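Local coordinates for protein putative chorismate mutase (Yersinia pestis biovar Microtus str. 91001, PDB 2GBB) that catalyses the Claisen rearrangement of chorismate to prephenate as a secreted, all-helical chorismate mutase, at residues E49-N54 with I107-A112; Q5-I10 with A127-T132. One frame throughout, in Å; residues are numbered along the deposited sequence.

Contact 1: residues E49-N54 with I107-A112; sequences ESLGLN and ILEQIA
Leu51 and Leu53 both reach from the turn behind helix 34-50 onto one flank of helix 93-117, each with CG anti to its own carbonyl carbon (chi1 -61° and -65°). The side chain of Leu51 crosses that of Leu108 at about a right angle. Its CD1 comes in over the helix backbone, 3.6 Å from Leu108 CB and equally close to Glu109 N, while CD2 lies 3.8 Å from Glu109 CG. The Glu109 chain runs extended beyond CG and crosses Leu51 obliquely, so its CG methylene lies against both leucine methyls; Glu109 itself is exposed. In this all-helical fold the turn links helix 34-50 to helix 55-82, and Gly52, with phi 78°, takes a left-handed conformation between the two leucines. Leu53 comes in beside Leu51, over Leu108 and Ala112, where its two methyls divide the work: CD1 sits 3.5 Å from Leu108 O, and CD2 is 3.8 Å from Ala112 CB. Leu108 O already accepts the helical bond from Ala112 N, so the methyl meets a backbone oxygen that has its partner. The small Ala112 lets the turn approach closely, the CA atoms of Leu53 and Ala112 being 6.4 Å apart. Leu108 also packs on Gln47 and Ile58, members of helices 34-50 and 55-82. Leu51 O, 3.7 Å from Ala112 CB, takes a hydrogen bond from Lys116 NZ, and the backbones of Gly52 and Asn54 bond to Lys156 and Lys154 of the C-terminal tail.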
ATOM      1  N   GLU A  49     -15.652 -25.686  11.990  1.00 43.43           N
ATOM      2  CA  GLU A  49     -15.916 -26.875  12.827  1.00 44.44           C
ATOM      3  C   GLU A  49     -17.303 -26.934  13.490  1.00 44.10           C
ATOM      4  O   GLU A  49     -17.983 -27.978  13.463  1.00 45.20           O
ATOM      5  CB  GLU A  49     -14.904 -26.878  13.989  1.00 44.56           C
ATOM      6  CG  GLU A  49     -13.686 -27.775  13.899  1.00 46.08           C
ATOM      7  CD  GLU A  49     -13.199 -28.181  15.327  1.00 48.02           C
ATOM      8  OE1 GLU A  49     -12.815 -27.263  16.108  1.00 49.28           O
ATOM      9  OE2 GLU A  49     -13.222 -29.408  15.679  1.00 49.20           O
ATOM     10  N   SER A  50     -17.701 -25.849  14.158  1.00 42.52           N
ATOM     11  CA  SER A  50     -19.003 -25.832  14.837  1.00 41.73           C
ATOM     12  C   SER A  50     -20.176 -25.738  13.844  1.00 40.91           C
ATOM     13  O   SER A  50     -21.310 -26.081  14.165  1.00 41.79           O
ATOM     14  CB  SER A  50     -19.067 -24.750  15.937  1.00 40.87           C
ATOM     15  OG  SER A  50     -18.783 -23.437  15.453  1.00 42.24           O
ATOM     16  N   LEU A  51     -19.896 -25.309  12.616  1.00 38.67           N
ATOM     17  CA  LEU A  51     -20.953 -25.103  11.650  1.00 36.09           C
ATOM     18  C   LEU A  51     -21.101 -26.241  10.648  1.00 35.42           C
ATOM     19  O   LEU A  51     -21.898 -26.134   9.713  1.00 35.61           O
ATOM     20  CB  LEU A  51     -20.731 -23.771  10.921  1.00 35.59           C
ATOM     21  CG  LEU A  51     -20.726 -22.521  11.794  1.00 33.23           C
ATOM     22  CD1 LEU A  51     -20.151 -21.316  11.004  1.00 31.09           C
ATOM     23  CD2 LEU A  51     -22.128 -22.212  12.329  1.00 36.38           C
ATOM     24  N   GLY A  52     -20.381 -27.344  10.849  1.00 33.07           N
ATOM     25  CA  GLY A  52     -20.473 -28.458   9.928  1.00 31.71           C
ATOM     26  C   GLY A  52     -19.671 -28.248   8.644  1.00 30.95           C
ATOM     27  O   GLY A  52     -19.910 -28.905   7.648  1.00 30.19           O
ATOM     28  N   LEU A  53     -18.718 -27.313   8.665  1.00 30.10           N
ATOM     29  CA  LEU A  53     -17.865 -27.073   7.528  1.00 30.02           C
ATOM     30  C   LEU A  53     -16.595 -27.881   7.692  1.00 30.76           C
ATOM     31  O   LEU A  53     -16.171 -28.160   8.810  1.00 31.47           O
ATOM     32  CB  LEU A  53     -17.557 -25.573   7.360  1.00 28.73           C
ATOM     33  CG  LEU A  53     -18.797 -24.699   7.020  1.00 30.19           C
ATOM     34  CD1 LEU A  53     -18.526 -23.195   7.116  1.00 27.68           C
ATOM     35  CD2 LEU A  53     -19.380 -25.041   5.626  1.00 25.77           C
ATOM     36  N   ASN A  54     -16.016 -28.291   6.574  1.00 30.85           N
ATOM     37  CA  ASN A  54     -14.659 -28.799   6.563  1.00 31.36           C
ATOM     38  C   ASN A  54     -13.614 -27.684   6.881  1.00 31.02           C
ATOM     39  O   ASN A  54     -13.402 -26.794   6.063  1.00 30.09           O
ATOM     40  CB  ASN A  54     -14.392 -29.398   5.186  1.00 31.99           C
ATOM     41  CG  ASN A  54     -13.095 -30.166   5.117  1.00 35.37           C
ATOM     42  OD1 ASN A  54     -11.996 -29.482   5.325  1.00 37.39           O
ATOM     43  ND2 ASN A  54     -13.088 -31.367   4.844  1.00 33.53           N
ATOM     44  N   ILE A 107     -20.401 -14.828   7.725  1.00 28.46           N
ATOM     45  CA  ILE A 107     -20.024 -15.314   6.410  1.00 27.55           C
ATOM     46  C   ILE A 107     -19.985 -16.849   6.415  1.00 27.24           C
ATOM     47  O   ILE A 107     -20.519 -17.494   5.542  1.00 27.60           O
ATOM     48  CB  ILE A 107     -18.638 -14.676   5.970  1.00 27.06           C
ATOM     49  CG1 ILE A 107     -18.826 -13.187   5.620  1.00 26.25           C
ATOM     50  CG2 ILE A 107     -18.006 -15.471   4.826  1.00 24.76           C
ATOM     51  CD1 ILE A 107     -17.553 -12.336   5.727  1.00 27.30           C
ATOM     52  N   LEU A 108     -19.355 -17.429   7.418  1.00 27.83           N
ATOM     53  CA  LEU A 108     -19.260 -18.877   7.526  1.00 28.55           C
ATOM     54  C   LEU A 108     -20.622 -19.563   7.778  1.00 28.76           C
ATOM     55  O   LEU A 108     -20.874 -20.642   7.250  1.00 27.69           O
ATOM     56  CB  LEU A 108     -18.289 -19.254   8.651  1.00 28.37           C
ATOM     57  CG  LEU A 108     -16.815 -18.865   8.509  1.00 28.66           C
ATOM     58  CD1 LEU A 108     -16.043 -19.551   9.658  1.00 26.31           C
ATOM     59  CD2 LEU A 108     -16.283 -19.295   7.205  1.00 25.94           C
ATOM     60  N   GLU A 109     -21.446 -18.946   8.608  1.00 28.62           N
ATOM     61  CA  GLU A 109     -22.815 -19.406   8.841  1.00 30.90           C
ATOM     62  C   GLU A 109     -23.613 -19.375   7.540  1.00 31.05           C
ATOM     63  O   GLU A 109     -24.315 -20.336   7.222  1.00 32.38           O
ATOM     64  CB  GLU A 109     -23.538 -18.550   9.892  1.00 29.08           C
ATOM     65  CG  GLU A 109     -22.940 -18.699  11.257  1.00 33.11           C
ATOM     66  CD  GLU A 109     -23.580 -17.787  12.298  1.00 34.94           C
ATOM     67  OE1 GLU A 109     -23.901 -16.615  12.027  1.00 34.79           O
ATOM     68  OE2 GLU A 109     -23.752 -18.248  13.422  1.00 40.11           O
ATOM     69  N   GLN A 110     -23.482 -18.293   6.776  1.00 31.12           N
ATOM     70  CA  GLN A 110     -24.208 -18.177   5.531  1.00 30.17           C
ATOM     71  C   GLN A 110     -23.764 -19.191   4.472  1.00 30.70           C
ATOM     72  O   GLN A 110     -24.603 -19.765   3.733  1.00 30.11           O
ATOM     73  CB  GLN A 110     -24.069 -16.754   4.992  1.00 31.02           C
ATOM     74  CG  GLN A 110     -25.026 -16.406   3.845  1.00 32.53           C
ATOM     75  CD  GLN A 110     -26.488 -16.708   4.165  1.00 36.11           C
ATOM     76  OE1 GLN A 110     -26.985 -16.360   5.227  1.00 38.79           O
ATOM     77  NE2 GLN A 110     -27.172 -17.355   3.238  1.00 36.05           N
ATOM     78  N   ILE A 111     -22.456 -19.371   4.341  1.00 29.68           N
ATOM     79  CA  ILE A 111     -21.922 -20.398   3.441  1.00 30.21           C
ATOM     80  C   ILE A 111     -22.397 -21.821   3.807  1.00 31.26           C
ATOM     81  O   ILE A 111     -22.781 -22.601   2.920  1.00 30.53           O
ATOM     82  CB  ILE A 111     -20.365 -20.366   3.375  1.00 29.72           C
ATOM     83  CG1 ILE A 111     -19.890 -19.169   2.530  1.00 29.03           C
ATOM     84  CG2 ILE A 111     -19.840 -21.647   2.741  1.00 28.25           C
ATOM     85  CD1 ILE A 111     -18.343 -18.870   2.634  1.00 29.68           C
ATOM     86  N   ALA A 112     -22.363 -22.153   5.096  1.00 32.21           N
ATOM     87  CA  ALA A 112     -22.798 -23.471   5.563  1.00 33.85           C
ATOM     88  C   ALA A 112     -24.271 -23.672   5.204  1.00 35.50           C
ATOM     89  O   ALA A 112     -24.621 -24.641   4.553  1.00 35.52           O
ATOM     90  CB  ALA A 112     -22.596 -23.613   7.087  1.00 33.43           C
TER

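Contact 2: residues Q5-I10 with A127-T132. With SO4 (sulfate ion), chain H.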
ATOM      1  N   GLN A   5     -26.558 -15.013  -0.751  1.00 41.96           N
ATOM      2  CA  GLN A   5     -26.461 -13.966   0.263  1.00 39.54           C
ATOM      3  C   GLN A   5     -25.094 -13.825   0.995  1.00 36.86           C
ATOM      4  O   GLN A   5     -25.006 -13.139   2.002  1.00 34.59           O
ATOM      5  CB  GLN A   5     -27.623 -14.084   1.264  1.00 40.81           C
ATOM      6  CG  GLN A   5     -29.051 -13.869   0.678  1.00 44.79           C
ATOM      7  CD  GLN A   5     -29.152 -12.747  -0.381  1.00 50.64           C
ATOM      8  OE1 GLN A   5     -28.683 -11.600  -0.189  1.00 52.03           O
ATOM      9  NE2 GLN A   5     -29.778 -13.081  -1.506  1.00 51.17           N
ATOM     10  N   THR A   6     -24.030 -14.442   0.466  1.00 34.78           N
ATOM     11  CA  THR A   6     -22.718 -14.399   1.128  1.00 32.42           C
ATOM     12  C   THR A   6     -21.936 -13.128   0.802  1.00 31.46           C
ATOM     13  O   THR A   6     -21.386 -12.484   1.694  1.00 30.64           O
ATOM     14  CB  THR A   6     -21.852 -15.654   0.802  1.00 32.95           C
ATOM     15  OG1 THR A   6     -22.577 -16.830   1.168  1.00 33.15           O
ATOM     16  CG2 THR A   6     -20.541 -15.636   1.622  1.00 32.02           C
ATOM     17  N   ALA A   7     -21.894 -12.772  -0.479  1.00 29.65           N
ATOM     18  CA  ALA A   7     -21.141 -11.602  -0.929  1.00 29.32           C
ATOM     19  C   ALA A   7     -21.394 -10.313  -0.161  1.00 29.01           C
ATOM     20  O   ALA A   7     -20.432  -9.586   0.093  1.00 30.91           O
ATOM     21  CB  ALA A   7     -21.337 -11.375  -2.408  1.00 29.13           C
ATOM     22  N   PRO A   8     -22.673  -9.987   0.177  1.00 28.45           N
ATOM     23  CA  PRO A   8     -22.960  -8.781   0.970  1.00 27.53           C
ATOM     24  C   PRO A   8     -22.211  -8.760   2.300  1.00 26.86           C
ATOM     25  O   PRO A   8     -21.734  -7.701   2.756  1.00 27.52           O
ATOM     26  CB  PRO A   8     -24.475  -8.869   1.199  1.00 27.21           C
ATOM     27  CG  PRO A   8     -25.018  -9.630  -0.018  1.00 28.06           C
ATOM     28  CD  PRO A   8     -23.917 -10.676  -0.242  1.00 28.50           C
ATOM     29  N   LEU A   9     -22.070  -9.929   2.898  1.00 25.73           N
ATOM     30  CA  LEU A   9     -21.327 -10.086   4.158  1.00 25.19           C
ATOM     31  C   LEU A   9     -19.835  -9.896   3.968  1.00 23.88           C
ATOM     32  O   LEU A   9     -19.191  -9.232   4.777  1.00 23.60           O
ATOM     33  CB  LEU A   9     -21.645 -11.445   4.810  1.00 25.81           C
ATOM     34  CG  LEU A   9     -23.162 -11.692   5.025  1.00 28.41           C
ATOM     35  CD1 LEU A   9     -23.541 -13.167   5.140  1.00 31.02           C
ATOM     36  CD2 LEU A   9     -23.656 -10.936   6.261  1.00 32.14           C
ATOM     37  N   ILE A  10     -19.293 -10.460   2.899  1.00 23.17           N
ATOM     38  CA  ILE A  10     -17.880 -10.317   2.596  1.00 24.28           C
ATOM     39  C   ILE A  10     -17.551  -8.846   2.307  1.00 25.31           C
ATOM     40  O   ILE A  10     -16.577  -8.272   2.834  1.00 24.12           O
ATOM     41  CB  ILE A  10     -17.547 -11.188   1.384  1.00 23.83           C
ATOM     42  CG1 ILE A  10     -17.639 -12.689   1.767  1.00 23.41           C
ATOM     43  CG2 ILE A  10     -16.225 -10.792   0.791  1.00 24.71           C
ATOM     44  CD1 ILE A  10     -17.444 -13.659   0.571  1.00 24.90           C
ATOM     45  N   ALA A 127     -19.868 -12.835 -11.464  1.00 51.83           N
ATOM     46  CA  ALA A 127     -20.336 -11.485 -11.779  1.00 49.84           C
ATOM     47  C   ALA A 127     -21.109 -10.859 -10.631  1.00 48.69           C
ATOM     48  O   ALA A 127     -21.067  -9.648 -10.424  1.00 48.58           O
ATOM     49  CB  ALA A 127     -21.203 -11.527 -13.015  1.00 50.08           C
ATOM     50  N   HIS A 128     -21.842 -11.689  -9.904  1.00 47.33           N
ATOM     51  CA  HIS A 128     -22.490 -11.248  -8.700  1.00 46.34           C
ATOM     52  C   HIS A 128     -21.479 -10.776  -7.649  1.00 45.32           C
ATOM     53  O   HIS A 128     -21.679  -9.732  -7.038  1.00 44.70           O
ATOM     54  CB  HIS A 128     -23.381 -12.352  -8.126  1.00 47.08           C
ATOM     55  CG  HIS A 128     -24.175 -11.910  -6.937  1.00 48.49           C
ATOM     56  ND1 HIS A 128     -25.187 -10.975  -7.025  1.00 49.36           N
ATOM     57  CD2 HIS A 128     -24.102 -12.270  -5.633  1.00 50.19           C
ATOM     58  CE1 HIS A 128     -25.706 -10.782  -5.822  1.00 52.89           C
ATOM     59  NE2 HIS A 128     -25.059 -11.550  -4.958  1.00 52.05           N
ATOM     60  N   PHE A 129     -20.397 -11.536  -7.450  1.00 44.00           N
ATOM     61  CA  PHE A 129     -19.345 -11.148  -6.506  1.00 43.15           C
ATOM     62  C   PHE A 129     -18.716  -9.814  -6.883  1.00 44.44           C
ATOM     63  O   PHE A 129     -18.644  -8.889  -6.063  1.00 44.37           O
ATOM     64  CB  PHE A 129     -18.269 -12.242  -6.405  1.00 41.55           C
ATOM     65  CG  PHE A 129     -18.478 -13.188  -5.253  1.00 38.62           C
ATOM     66  CD1 PHE A 129     -19.671 -13.892  -5.116  1.00 35.01           C
ATOM     67  CD2 PHE A 129     -17.470 -13.392  -4.302  1.00 35.33           C
ATOM     68  CE1 PHE A 129     -19.849 -14.784  -4.050  1.00 32.99           C
ATOM     69  CE2 PHE A 129     -17.657 -14.279  -3.231  1.00 31.06           C
ATOM     70  CZ  PHE A 129     -18.831 -14.966  -3.112  1.00 33.34           C
ATOM     71  N   ILE A 130     -18.290  -9.689  -8.130  1.00 45.71           N
ATOM     72  CA  ILE A 130     -17.773  -8.393  -8.590  1.00 47.78           C
ATOM     73  C   ILE A 130     -18.733  -7.209  -8.338  1.00 47.79           C
ATOM     74  O   ILE A 130     -18.341  -6.191  -7.758  1.00 48.99           O
ATOM     75  CB  ILE A 130     -17.353  -8.437 -10.074  1.00 47.89           C
ATOM     76  CG1 ILE A 130     -16.208  -9.447 -10.269  1.00 48.81           C
ATOM     77  CG2 ILE A 130     -17.013  -6.995 -10.585  1.00 48.88           C
ATOM     78  CD1 ILE A 130     -14.865  -8.981  -9.709  1.00 49.63           C
ATOM     79  N   ASN A 131     -19.985  -7.353  -8.751  1.00 47.64           N
ATOM     80  CA  ASN A 131     -20.957  -6.261  -8.634  1.00 47.20           C
ATOM     81  C   ASN A 131     -21.333  -5.939  -7.193  1.00 45.87           C
ATOM     82  O   ASN A 131     -21.832  -4.832  -6.910  1.00 45.66           O
ATOM     83  CB  ASN A 131     -22.231  -6.572  -9.453  1.00 48.09           C
ATOM     84  CG  ASN A 131     -21.967  -6.657 -10.973  1.00 51.15           C
ATOM     85  OD1 ASN A 131     -20.945  -6.157 -11.487  1.00 53.06           O
ATOM     86  ND2 ASN A 131     -22.893  -7.301 -11.695  1.00 52.97           N
ATOM     87  N   THR A 132     -21.094  -6.896  -6.288  1.00 43.83           N
ATOM     88  CA  THR A 132     -21.548  -6.781  -4.899  1.00 42.20           C
ATOM     89  C   THR A 132     -20.400  -6.389  -3.984  1.00 41.87           C
ATOM     90  O   THR A 132     -20.582  -5.643  -3.033  1.00 41.93           O
ATOM     91  CB  THR A 132     -22.149  -8.116  -4.362  1.00 42.12           C
ATOM     92  OG1 THR A 132     -23.135  -8.594  -5.272  1.00 41.41           O
ATOM     93  CG2 THR A 132     -22.773  -7.931  -2.975  1.00 40.58           C
TER
HETATM   94  S   SO4 H 202     -25.522  -9.195 -10.152  0.50 54.39           S
HETATM   95  O1  SO4 H 202     -25.529 -10.559 -10.693  0.50 53.14           O
HETATM   96  O2  SO4 H 202     -26.819  -8.946  -9.502  0.50 52.81           O
HETATM   97  O3  SO4 H 202     -24.484  -9.072  -9.144  0.50 52.80           O
HETATM   98  O4  SO4 H 202     -25.263  -8.212 -11.201  0.50 51.10           O
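Ala7 CB, directed toward helix 126-132, carries the contact. It lies over one face of the Phe129 ring in a CH-pi contact, 4.2 Å from the centroid and displaced toward the rim, and it also meets Thr132 CG2 at 3.8 Å. That same threonine methyl, anti to the Thr132 backbone N, spreads across to Pro8 CD at 4.0 Å. One turn on, Ile10 CD1 touches Phe129 CE2 at 3.9 Å, its side chain crossing the phenyl at about a right angle. Behind this apolar shell, Thr132 OG1 donates to His128 O at 2.6 Å, arriving from above the carbonyl plane; the bond fixes the threonine rotation, turns CG2 toward Ala7 and Pro8, and sets the hydroxyl oxygen over the centre of the His128 ring. His128 ND1 and Asn131 ND2 together grip a sulfate, probably from the crystallisation liquor, with His128 ND1 to O3 at 2.9 Å and Asn131 ND2 to O4 at 2.6 Å; the anion could favour a protonated imidazole. Phe129 is further held by Phe147, edge-to-face, and by Phe150, both from helix 140-150, whose Ile146 touches Ile10. Helix 7-14 thus lies against helices 126-132 and 140-150, while its Leu9 turns to helix 93-117.

Contact 1 and contact 2 have centres about 17 Å apart and meet where segment 5-10 packs on helix 93-117. Ile107 CG1 packs against Leu9 CB at 3.4 Å, and Ile111 CG1 against Thr6 CG2 at 3.7 Å. Leu108 and Ala112 face the 49-54 turn, Ile107 and Gln110 face segment 5-10, and Ile111 touches both. In sequence, both segments of contact 1 fall between those of contact 2. Arg13, probably a substrate-binding residue, is nearer contact 2: about 6 Å from Ile10, side chain to side chain, against about 9 Å from Leu108. The side chain of Ile107, on the 107-112 segment, touches Arg13. Contact 2 thus lies near the probable substrate site, contact 1 further off.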